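PDB 1ZTC: metallo-beta-lactamase domain-containing protein 1 from Thermotoga maritima, which probably hydrolyses RNA as a metal-dependent endoribonuclease of the metallo-beta-lactamase superfamily, with two nickel ions bound in this crystal. Local coordinates for residues Leu15-Thr20 / Phe34-Tyr39; Thr75-Thr80 / Ala96-His101; Glu41-Arg46 / Leu139-Val144. All coordinates share one frame; numbering follows the deposited sequence.

Contacts 1 and 2 are buried strand pairings in the same six-stranded mixed sheet. Contact 1 is antiparallel and lies at one edge of the sheet within this chain; contact 2 is parallel and lies further across it. Their centres are about 15 Å apart, and they do not touch. Both rest on backbone hydrogen bonds and apolar packing; contact 2 adds a buried Tyr99-Asp76 hydrogen bond. Contact 3 is at the surface, about 16 Å from the centre of the chain. It joins a hairpin of this sheet, which includes strand 37-42 of contact 1, to a hairpin of the second sheet. Its chemistry is mostly polar, with one salt bridge. Arg45 of contact 3 reaches back to Asp76 of contact 2.

Contact 1: Leu15-Thr20 / Phe34-Tyr39; sequences LKILVT and FSTVVY
Lys16 and Tyr39 exchange two backbone hydrogen bonds, and further along Leu18 and Val19 both face Val37. This is a classic beta bulge between antiparallel strands 13-19 and 37-42. Strand 13-19 is, within this chain, an outermost strand of the six-stranded sheet, one of the two sheets of the metallo-beta-lactamase fold. At the bulge, Val37 O takes a hydrogen bond from Leu18 N at 2.8 Å and a weak, longer one from Val19 N at 3.4 Å. Leu18 points toward the other strand here; Leu18 CG lies 3.7 Å from Tyr39 CB, and Leu18 CD1 reaches Val37 CG1.

The packing is close on the side of Val19 and Val37, which helix 57-67 helps to cover. Val37 CG1 stands anti to the backbone N (chi1 -180°). The other branch, CG2, lies beside that N and meets Val19 CB at 3.9 Å. Val19 CG1 comes to the edge of the Phe34 ring, near its plane, 4.1 Å from CD2. On the other side of the sheet, Ile17, Thr36 and Val38 pack on Val208 of strand 206-208, which belongs to the second sheet. Thr36 OG1 is tied to Phe209 O and to Gly21 N.

The pairing is looser where Lys16 nears solvent. Lys16 gives only its CB to the edge of the Tyr39 ring, and the rest of its chain leads away, passing Glu66. The Thr20 end is instead a subunit interface, where Thr20 O is hydrogen-bonded to Arg29 NH1 of the second subunit. Tight packing returns at the buried side chains of Leu15 and Val38: Leu15 CD1 lies 3.4 Å from Val38 CG1, closer than usual for two methyl groups.

Contact 2: Thr75-Thr80 / Ala96-His101; sequences TDVLFT and ATFYVH
The Tyr99 ring turns its edge to Asp76, and Tyr99 OH donates a short hydrogen bond of 2.5 Å to Asp76 OD1. The hydroxyl meets the anti side of that oxygen, and the ring and carboxylate planes are 42° apart. OD1 also holds Arg45 in a salt bridge, and OD2 accepts from Thr75 OG1, which fixes the rotation of the carboxylate. On the same side of the sheet, Leu78 CG packs obliquely on Tyr99, 3.8 Å from its CB.

The strands are parallel neighbours. Together with helix 84-87 they form a beta-alpha-beta unit. Its connection, just after Thr80, carries the metal ligands His81, His83, Asp85 and His86, which fit the HxHxDH motif of the superfamily. Val77 N hydrogen-bonds to Thr97 O, and Tyr99 N to Val77 O.

On the other side of the sheet, Val77 and Phe98 lie side by side and point the same way, with Val77 CB 3.6 Å from Phe98 CD1. Ala96 CB sits over one face of the Phe98 ring, toward its rim. Phe79 and Phe98 meet rim to rim with planes only 13° apart and centroids 5.9 Å apart. Trp127 stacks on Phe98 and also meets Phe79. At the Thr75 end, a water donates to Thr75 O and is hydrogen-bonded to Thr97 OG1.

Contact 3: Glu41-Arg46 / Leu139-Val144; sequences EHKDRR and LFDEKV
Asp141 OD2 is gripped by His42 NE2 at 2.9 Å and by Lys43 NZ at 2.7 Å. The two donors come from opposite faces of the carboxylate plane. The histidine bond is nearly straight (167°), and OD2 lies close to the ring plane. Lys43 meets Asp141 tip to tip in a salt bridge, its chain extended beyond CG. Lys143 crosses His42 at about a right angle and puts CG over one ring face, 4.2 Å from the centroid, a CH-pi contact. Beside this group, the edge of the Arg45 guanidinium, its polar end held by Asp76, nears the edge of the Phe140 ring.

Two tight turns present these side chains. A type II' turn from His42 to Arg45 joins strands 37-42 and 45-49. A type I' turn from Phe140 to Lys143, with a classic bulge in which Lys143 and Val144 both face Leu139, joins strands 138-139 and 144-148. The contact thus ties a hairpin of each sheet together at the protein surface. Met13 packs on both His42 and Lys143. The carboxylate would tend to favour a protonated His42, while the nearby lysines would probably oppose it.

Contact 1: Leu15-Thr20 / Phe34-Tyr39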
loop_
_atom_site.group_PDB
_atom_site.type_symbol
_atom_site.label_atom_id
_atom_site.label_comp_id
_atom_site.label_asym_id
_atom_site.label_seq_id
_atom_site.Cartn_x
_atom_site.Cartn_y
_atom_site.Cartn_z
ATOM N N LEU A 15 1.152 22.171 -19.278
ATOM C CA LEU A 15 0.814 20.950 -18.577
ATOM C C LEU A 15 1.688 20.752 -17.332
ATOM O O LEU A 15 2.895 20.972 -17.380
ATOM C CB LEU A 15 1.045 19.773 -19.501
ATOM C CG LEU A 15 0.988 18.385 -18.857
ATOM C CD1 LEU A 15 -0.406 18.010 -18.610
ATOM C CD2 LEU A 15 1.646 17.370 -19.721
ATOM N N LYS A 16 1.067 20.346 -16.235
ATOM C CA LYS A 16 1.776 19.843 -15.085
ATOM C C LYS A 16 1.097 18.557 -14.624
ATOM O O LYS A 16 -0.120 18.507 -14.471
ATOM C CB LYS A 16 1.798 20.869 -13.966
ATOM C CG LYS A 16 2.799 20.497 -12.831
ATOM C CD LYS A 16 2.849 21.540 -11.694
ATOM C CE LYS A 16 3.895 21.226 -10.582
ATOM N NZ LYS A 16 5.254 20.855 -11.102
ATOM N N ILE A 17 1.892 17.508 -14.420
ATOM C CA ILE A 17 1.395 16.280 -13.835
ATOM C C ILE A 17 1.520 16.407 -12.316
ATOM O O ILE A 17 2.616 16.378 -11.772
ATOM C CB ILE A 17 2.128 15.045 -14.385
ATOM C CG1 ILE A 17 1.872 14.932 -15.902
ATOM C CG2 ILE A 17 1.606 13.770 -13.715
ATOM C CD1 ILE A 17 2.801 13.979 -16.628
ATOM N N LEU A 18 0.393 16.581 -11.633
ATOM C CA LEU A 18 0.407 16.807 -10.202
ATOM C C LEU A 18 0.685 15.529 -9.415
ATOM O O LEU A 18 1.330 15.548 -8.357
ATOM C CB LEU A 18 -0.930 17.387 -9.760
ATOM C CG LEU A 18 -1.370 18.676 -10.434
ATOM C CD1 LEU A 18 -2.550 19.244 -9.690
ATOM C CD2 LEU A 18 -0.219 19.703 -10.514
ATOM N N VAL A 19 0.179 14.431 -9.937
ATOM C CA VAL A 19 0.304 13.109 -9.349
ATOM C C VAL A 19 0.470 12.101 -10.484
ATOM O O VAL A 19 -0.303 12.113 -11.426
ATOM C CB VAL A 19 -1.016 12.747 -8.613
ATOM C CG1 VAL A 19 -1.066 11.290 -8.183
ATOM C CG2 VAL A 19 -1.292 13.725 -7.456
ATOM N N THR A 20 1.449 11.216 -10.379
ATOM C CA THR A 20 1.450 10.002 -11.201
ATOM C C THR A 20 0.794 8.889 -10.398
ATOM O O THR A 20 1.131 8.626 -9.237
ATOM C CB THR A 20 2.845 9.550 -11.724
ATOM O OG1 THR A 20 3.670 9.232 -10.629
ATOM C CG2 THR A 20 3.494 10.642 -12.536
ATOM N N PHE A 34 -5.368 5.000 -7.120
ATOM C CA PHE A 34 -5.345 6.419 -7.263
ATOM C C PHE A 34 -4.831 6.764 -8.669
ATOM O O PHE A 34 -3.785 6.264 -9.126
ATOM C CB PHE A 34 -4.551 7.092 -6.147
ATOM C CG PHE A 34 -3.097 6.772 -6.137
ATOM C CD1 PHE A 34 -2.648 5.554 -5.667
ATOM C CD2 PHE A 34 -2.157 7.689 -6.620
ATOM C CE1 PHE A 34 -1.272 5.243 -5.645
ATOM C CE2 PHE A 34 -0.810 7.380 -6.591
ATOM C CZ PHE A 34 -0.373 6.152 -6.117
ATOM N N SER A 35 -5.579 7.623 -9.351
ATOM C CA SER A 35 -5.199 7.997 -10.695
ATOM C C SER A 35 -4.158 9.115 -10.712
ATOM O O SER A 35 -4.012 9.906 -9.779
ATOM C CB SER A 35 -6.425 8.384 -11.554
ATOM O OG SER A 35 -6.913 9.676 -11.247
ATOM N N THR A 36 -3.443 9.146 -11.823
ATOM C CA THR A 36 -2.729 10.320 -12.271
ATOM C C THR A 36 -3.670 11.525 -12.282
ATOM O O THR A 36 -4.862 11.405 -12.619
ATOM C CB THR A 36 -2.210 10.045 -13.671
ATOM O OG1 THR A 36 -1.262 8.976 -13.588
ATOM C CG2 THR A 36 -1.542 11.290 -14.285
ATOM N N VAL A 37 -3.130 12.678 -11.908
ATOM C CA VAL A 37 -3.861 13.947 -11.921
ATOM C C VAL A 37 -3.070 14.943 -12.789
ATOM O O VAL A 37 -1.903 15.227 -12.552
ATOM C CB VAL A 37 -4.042 14.561 -10.523
ATOM C CG1 VAL A 37 -4.831 15.903 -10.595
ATOM C CG2 VAL A 37 -4.730 13.587 -9.614
ATOM N N VAL A 38 -3.753 15.438 -13.804
ATOM C CA VAL A 38 -3.211 16.345 -14.802
ATOM C C VAL A 38 -3.831 17.723 -14.605
ATOM O O VAL A 38 -5.050 17.856 -14.442
ATOM C CB VAL A 38 -3.533 15.801 -16.227
ATOM C CG1 VAL A 38 -3.349 16.838 -17.294
ATOM C CG2 VAL A 38 -2.636 14.581 -16.495
ATOM N N TYR A 39 -2.962 18.729 -14.611
ATOM C CA TYR A 39 -3.343 20.111 -14.467
ATOM C C TYR A 39 -2.902 20.875 -15.716
ATOM O O TYR A 39 -1.780 20.687 -16.199
ATOM C CB TYR A 39 -2.662 20.695 -13.240
ATOM C CG TYR A 39 -2.882 22.189 -13.026
ATOM C CD1 TYR A 39 -4.099 22.672 -12.591
ATOM C CD2 TYR A 39 -1.857 23.103 -13.237
ATOM C CE1 TYR A 39 -4.300 23.996 -12.381
ATOM C CE2 TYR A 39 -2.059 24.456 -13.018
ATOM C CZ TYR A 39 -3.284 24.891 -12.574
ATOM O OH TYR A 39 -3.521 26.231 -12.341
#

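Contact 2: Thr75-Thr80 / Ala96-His101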
loop_
_atom_site.group_PDB
_atom_site.type_symbol
_atom_site.label_atom_id
_atom_site.label_comp_id
_atom_site.label_asym_id
_atom_site.label_seq_id
_atom_site.Cartn_x
_atom_site.Cartn_y
_atom_site.Cartn_z
ATOM N N THR A 75 -11.471 25.792 -12.640
ATOM C CA THR A 75 -12.591 26.178 -13.488
ATOM C C THR A 75 -13.207 25.003 -14.259
ATOM O O THR A 75 -14.364 25.045 -14.611
ATOM C CB THR A 75 -12.119 27.241 -14.526
ATOM O OG1 THR A 75 -11.034 26.706 -15.317
ATOM C CG2 THR A 75 -11.649 28.497 -13.808
ATOM N N ASP A 76 -12.413 23.980 -14.559
ATOM C CA ASP A 76 -12.866 22.887 -15.412
ATOM C C ASP A 76 -12.262 21.579 -14.944
ATOM O O ASP A 76 -11.067 21.513 -14.636
ATOM C CB ASP A 76 -12.468 23.117 -16.879
ATOM C CG ASP A 76 -12.983 24.441 -17.438
ATOM O OD1 ASP A 76 -14.093 24.461 -18.014
ATOM O OD2 ASP A 76 -12.286 25.462 -17.293
ATOM N N VAL A 77 -13.086 20.534 -14.908
ATOM C CA VAL A 77 -12.618 19.204 -14.532
ATOM C C VAL A 77 -13.189 18.191 -15.502
ATOM O O VAL A 77 -14.413 18.123 -15.683
ATOM C CB VAL A 77 -13.028 18.825 -13.084
ATOM C CG1 VAL A 77 -12.610 17.391 -12.752
ATOM C CG2 VAL A 77 -12.404 19.792 -12.102
ATOM N N LEU A 78 -12.300 17.443 -16.149
ATOM C CA LEU A 78 -12.701 16.413 -17.105
ATOM C C LEU A 78 -12.371 15.023 -16.560
ATOM O O LEU A 78 -11.359 14.829 -15.868
ATOM C CB LEU A 78 -12.022 16.636 -18.456
ATOM C CG LEU A 78 -12.269 18.001 -19.103
ATOM C CD1 LEU A 78 -11.263 19.033 -18.637
ATOM C CD2 LEU A 78 -12.199 17.884 -20.601
ATOM N N PHE A 79 -13.241 14.070 -16.873
ATOM C CA PHE A 79 -13.073 12.693 -16.444
ATOM C C PHE A 79 -12.863 11.763 -17.621
ATOM O O PHE A 79 -13.659 11.734 -18.554
ATOM C CB PHE A 79 -14.307 12.186 -15.688
ATOM C CG PHE A 79 -14.726 13.039 -14.518
ATOM C CD1 PHE A 79 -13.833 13.327 -13.490
ATOM C CD2 PHE A 79 -16.039 13.489 -14.412
ATOM C CE1 PHE A 79 -14.220 14.090 -12.397
ATOM C CE2 PHE A 79 -16.431 14.253 -13.334
ATOM C CZ PHE A 79 -15.514 14.545 -12.306
ATOM N N THR A 80 -11.813 10.956 -17.558
ATOM C CA THR A 80 -11.698 9.838 -18.475
ATOM C C THR A 80 -12.887 8.916 -18.287
ATOM O O THR A 80 -13.516 8.501 -19.246
ATOM C CB THR A 80 -10.384 9.076 -18.305
ATOM O OG1 THR A 80 -10.263 8.573 -16.972
ATOM C CG2 THR A 80 -9.223 9.993 -18.645
ATOM N N ALA A 96 -16.055 24.507 -10.445
ATOM C CA ALA A 96 -15.693 23.920 -11.709
ATOM C C ALA A 96 -16.904 23.469 -12.507
ATOM O O ALA A 96 -17.961 23.142 -11.964
ATOM C CB ALA A 96 -14.772 22.740 -11.479
ATOM N N THR A 97 -16.733 23.494 -13.820
ATOM C CA THR A 97 -17.612 22.783 -14.725
ATOM C C THR A 97 -16.994 21.413 -14.923
ATOM O O THR A 97 -15.780 21.297 -15.130
ATOM C CB THR A 97 -17.721 23.518 -16.050
ATOM O OG1 THR A 97 -18.166 24.851 -15.779
ATOM C CG2 THR A 97 -18.701 22.805 -17.001
ATOM N N PHE A 98 -17.840 20.388 -14.856
ATOM C CA PHE A 98 -17.432 19.013 -15.009
ATOM C C PHE A 98 -17.780 18.478 -16.370
ATOM O O PHE A 98 -18.859 18.753 -16.870
ATOM C CB PHE A 98 -18.085 18.161 -13.913
ATOM C CG PHE A 98 -17.640 18.548 -12.544
ATOM C CD1 PHE A 98 -16.429 18.089 -12.054
ATOM C CD2 PHE A 98 -18.397 19.421 -11.765
ATOM C CE1 PHE A 98 -15.969 18.466 -10.806
ATOM C CE2 PHE A 98 -17.940 19.809 -10.506
ATOM C CZ PHE A 98 -16.716 19.325 -10.034
ATOM N N TYR A 99 -16.865 17.700 -16.969
ATOM C CA TYR A 99 -17.063 17.165 -18.332
ATOM C C TYR A 99 -16.921 15.666 -18.287
ATOM O O TYR A 99 -15.929 15.146 -17.764
ATOM C CB TYR A 99 -16.030 17.714 -19.327
ATOM C CG TYR A 99 -15.971 19.218 -19.446
ATOM C CD1 TYR A 99 -15.489 19.984 -18.399
ATOM C CD2 TYR A 99 -16.338 19.869 -20.622
ATOM C CE1 TYR A 99 -15.398 21.342 -18.485
ATOM C CE2 TYR A 99 -16.269 21.264 -20.718
ATOM C CZ TYR A 99 -15.790 21.985 -19.632
ATOM O OH TYR A 99 -15.684 23.351 -19.660
ATOM N N VAL A 100 -17.893 14.988 -18.875
ATOM C CA VAL A 100 -18.001 13.535 -18.788
ATOM C C VAL A 100 -18.835 13.051 -19.976
ATOM O O VAL A 100 -19.713 13.777 -20.446
ATOM C CB VAL A 100 -18.671 13.100 -17.415
ATOM C CG1 VAL A 100 -20.059 13.621 -17.298
ATOM C CG2 VAL A 100 -18.664 11.603 -17.206
ATOM N N HIS A 101 -18.555 11.838 -20.452
ATOM C CA HIS A 101 -19.317 11.266 -21.553
ATOM C C HIS A 101 -20.750 10.995 -21.130
ATOM O O HIS A 101 -21.007 10.440 -20.052
ATOM C CB HIS A 101 -18.671 9.973 -22.092
ATOM C CG HIS A 101 -19.259 9.523 -23.401
ATOM N ND1 HIS A 101 -20.495 8.925 -23.492
ATOM C CD2 HIS A 101 -18.810 9.656 -24.675
ATOM C CE1 HIS A 101 -20.773 8.683 -24.764
ATOM N NE2 HIS A 101 -19.762 9.112 -25.500
HETATM O O HOH W 1 -16.146 26.939 -14.633
HETATM O O HOH W 2 -16.281 10.362 -19.321
#

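Contact 3: Glu41-Arg46 / Leu139-Val144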
loop_
_atom_site.group_PDB
_atom_site.type_symbol
_atom_site.label_atom_id
_atom_site.label_comp_id
_atom_site.label_asym_id
_atom_site.label_seq_id
_atom_site.Cartn_x
_atom_site.Cartn_y
_atom_site.Cartn_z
ATOM N N GLU A 41 -3.101 24.870 -17.644
ATOM C CA GLU A 41 -3.438 26.278 -17.652
ATOM C C GLU A 41 -3.523 26.760 -19.094
ATOM O O GLU A 41 -2.596 26.562 -19.874
ATOM C CB GLU A 41 -2.383 27.106 -16.893
ATOM C CG GLU A 41 -2.474 26.972 -15.386
ATOM C CD GLU A 41 -1.493 27.868 -14.615
ATOM O OE1 GLU A 41 -0.730 28.630 -15.277
ATOM O OE2 GLU A 41 -1.502 27.796 -13.344
ATOM N N HIS A 42 -4.644 27.384 -19.432
ATOM C CA HIS A 42 -4.871 27.957 -20.744
ATOM C C HIS A 42 -5.733 29.183 -20.574
ATOM O O HIS A 42 -6.839 29.094 -20.051
ATOM C CB HIS A 42 -5.591 26.963 -21.643
ATOM C CG HIS A 42 -5.929 27.504 -22.992
ATOM N ND1 HIS A 42 -4.969 27.781 -23.944
ATOM C CD2 HIS A 42 -7.123 27.832 -23.547
ATOM C CE1 HIS A 42 -5.561 28.237 -25.033
ATOM N NE2 HIS A 42 -6.864 28.284 -24.816
ATOM N N LYS A 43 -5.215 30.317 -21.024
ATOM C CA LYS A 43 -5.844 31.611 -20.812
ATOM C C LYS A 43 -6.220 31.765 -19.329
ATOM O O LYS A 43 -5.356 31.725 -18.461
ATOM C CB LYS A 43 -7.054 31.816 -21.747
ATOM C CG LYS A 43 -6.729 31.828 -23.225
ATOM C CD LYS A 43 -8.009 32.002 -24.036
ATOM C CE LYS A 43 -7.732 32.238 -25.510
ATOM N NZ LYS A 43 -8.985 32.244 -26.335
ATOM N N ASP A 44 -7.506 31.916 -19.055
ATOM C CA ASP A 44 -8.035 32.094 -17.714
ATOM C C ASP A 44 -8.569 30.791 -17.111
ATOM O O ASP A 44 -9.229 30.806 -16.074
ATOM C CB ASP A 44 -9.194 33.107 -17.793
ATOM C CG ASP A 44 -10.297 32.710 -18.849
ATOM O OD1 ASP A 44 -9.983 32.079 -19.901
ATOM O OD2 ASP A 44 -11.485 33.049 -18.625
ATOM N N ARG A 45 -8.310 29.678 -17.780
ATOM C CA ARG A 45 -8.811 28.395 -17.336
ATOM C C ARG A 45 -7.748 27.637 -16.552
ATOM O O ARG A 45 -6.570 27.614 -16.903
ATOM C CB ARG A 45 -9.279 27.560 -18.528
ATOM C CG ARG A 45 -10.188 28.282 -19.505
ATOM C CD ARG A 45 -11.416 28.878 -18.864
ATOM N NE ARG A 45 -12.491 27.905 -18.717
ATOM C CZ ARG A 45 -13.664 28.165 -18.141
ATOM N NH1 ARG A 45 -13.938 29.373 -17.651
ATOM N NH2 ARG A 45 -14.578 27.208 -18.051
ATOM N N ARG A 46 -8.195 27.013 -15.472
ATOM C CA ARG A 46 -7.371 26.138 -14.681
ATOM C C ARG A 46 -8.087 24.789 -14.645
ATOM O O ARG A 46 -9.147 24.631 -14.025
ATOM C CB ARG A 46 -7.143 26.751 -13.308
ATOM C CG ARG A 46 -6.170 27.932 -13.397
ATOM C CD ARG A 46 -6.105 28.745 -12.129
ATOM N NE ARG A 46 -7.404 29.365 -11.832
ATOM C CZ ARG A 46 -7.879 30.496 -12.371
ATOM N NH1 ARG A 46 -7.174 31.183 -13.278
ATOM N NH2 ARG A 46 -9.081 30.943 -12.001
ATOM N N LEU A 139 -11.978 21.036 -27.575
ATOM C CA LEU A 139 -12.252 21.971 -26.493
ATOM C C LEU A 139 -11.078 22.906 -26.258
ATOM O O LEU A 139 -9.940 22.597 -26.624
ATOM C CB LEU A 139 -12.476 21.188 -25.187
ATOM C CG LEU A 139 -13.604 20.147 -25.140
ATOM C CD1 LEU A 139 -13.588 19.372 -23.831
ATOM C CD2 LEU A 139 -14.973 20.815 -25.350
ATOM N N PHE A 140 -11.365 24.024 -25.592
ATOM C CA PHE A 140 -10.359 25.022 -25.161
ATOM C C PHE A 140 -9.552 25.533 -26.340
ATOM O O PHE A 140 -8.339 25.292 -26.424
ATOM C CB PHE A 140 -9.444 24.461 -24.052
ATOM C CG PHE A 140 -10.203 23.988 -22.849
ATOM C CD1 PHE A 140 -10.780 24.896 -21.983
ATOM C CD2 PHE A 140 -10.377 22.624 -22.605
ATOM C CE1 PHE A 140 -11.521 24.462 -20.883
ATOM C CE2 PHE A 140 -11.113 22.174 -21.497
ATOM C CZ PHE A 140 -11.689 23.100 -20.640
ATOM N N ASP A 141 -10.249 26.212 -27.259
ATOM C CA ASP A 141 -9.651 26.718 -28.478
ATOM C C ASP A 141 -8.884 25.625 -29.199
ATOM O O ASP A 141 -7.770 25.826 -29.661
ATOM C CB ASP A 141 -8.731 27.929 -28.211
ATOM C CG ASP A 141 -9.429 29.053 -27.435
ATOM O OD1 ASP A 141 -10.575 29.430 -27.771
ATOM O OD2 ASP A 141 -8.823 29.552 -26.464
ATOM N N GLU A 142 -9.501 24.451 -29.283
ATOM C CA GLU A 142 -8.964 23.304 -30.009
ATOM C C GLU A 142 -7.669 22.719 -29.447
ATOM O O GLU A 142 -7.036 21.891 -30.103
ATOM C CB GLU A 142 -8.881 23.621 -31.494
ATOM C CG GLU A 142 -10.210 24.255 -31.995
ATOM C CD GLU A 142 -10.416 24.108 -33.482
ATOM O OE1 GLU A 142 -9.888 23.128 -34.071
ATOM O OE2 GLU A 142 -11.115 24.969 -34.073
ATOM N N LYS A 143 -7.348 23.050 -28.194
ATOM C CA LYS A 143 -6.142 22.511 -27.549
ATOM C C LYS A 143 -6.361 21.101 -27.012
ATOM O O LYS A 143 -5.378 20.373 -26.737
ATOM C CB LYS A 143 -5.723 23.425 -26.397
ATOM C CG LYS A 143 -5.267 24.816 -26.842
ATOM C CD LYS A 143 -3.942 24.735 -27.562
ATOM C CE LYS A 143 -3.373 26.134 -27.837
ATOM N NZ LYS A 143 -2.567 26.090 -29.103
ATOM N N VAL A 144 -7.636 20.745 -26.799
ATOM C CA VAL A 144 -7.996 19.464 -26.208
ATOM C C VAL A 144 -8.949 18.748 -27.141
ATOM O O VAL A 144 -10.008 19.262 -27.467
ATOM C CB VAL A 144 -8.638 19.649 -24.831
ATOM C CG1 VAL A 144 -9.048 18.290 -24.236
ATOM C CG2 VAL A 144 -7.667 20.358 -23.905
#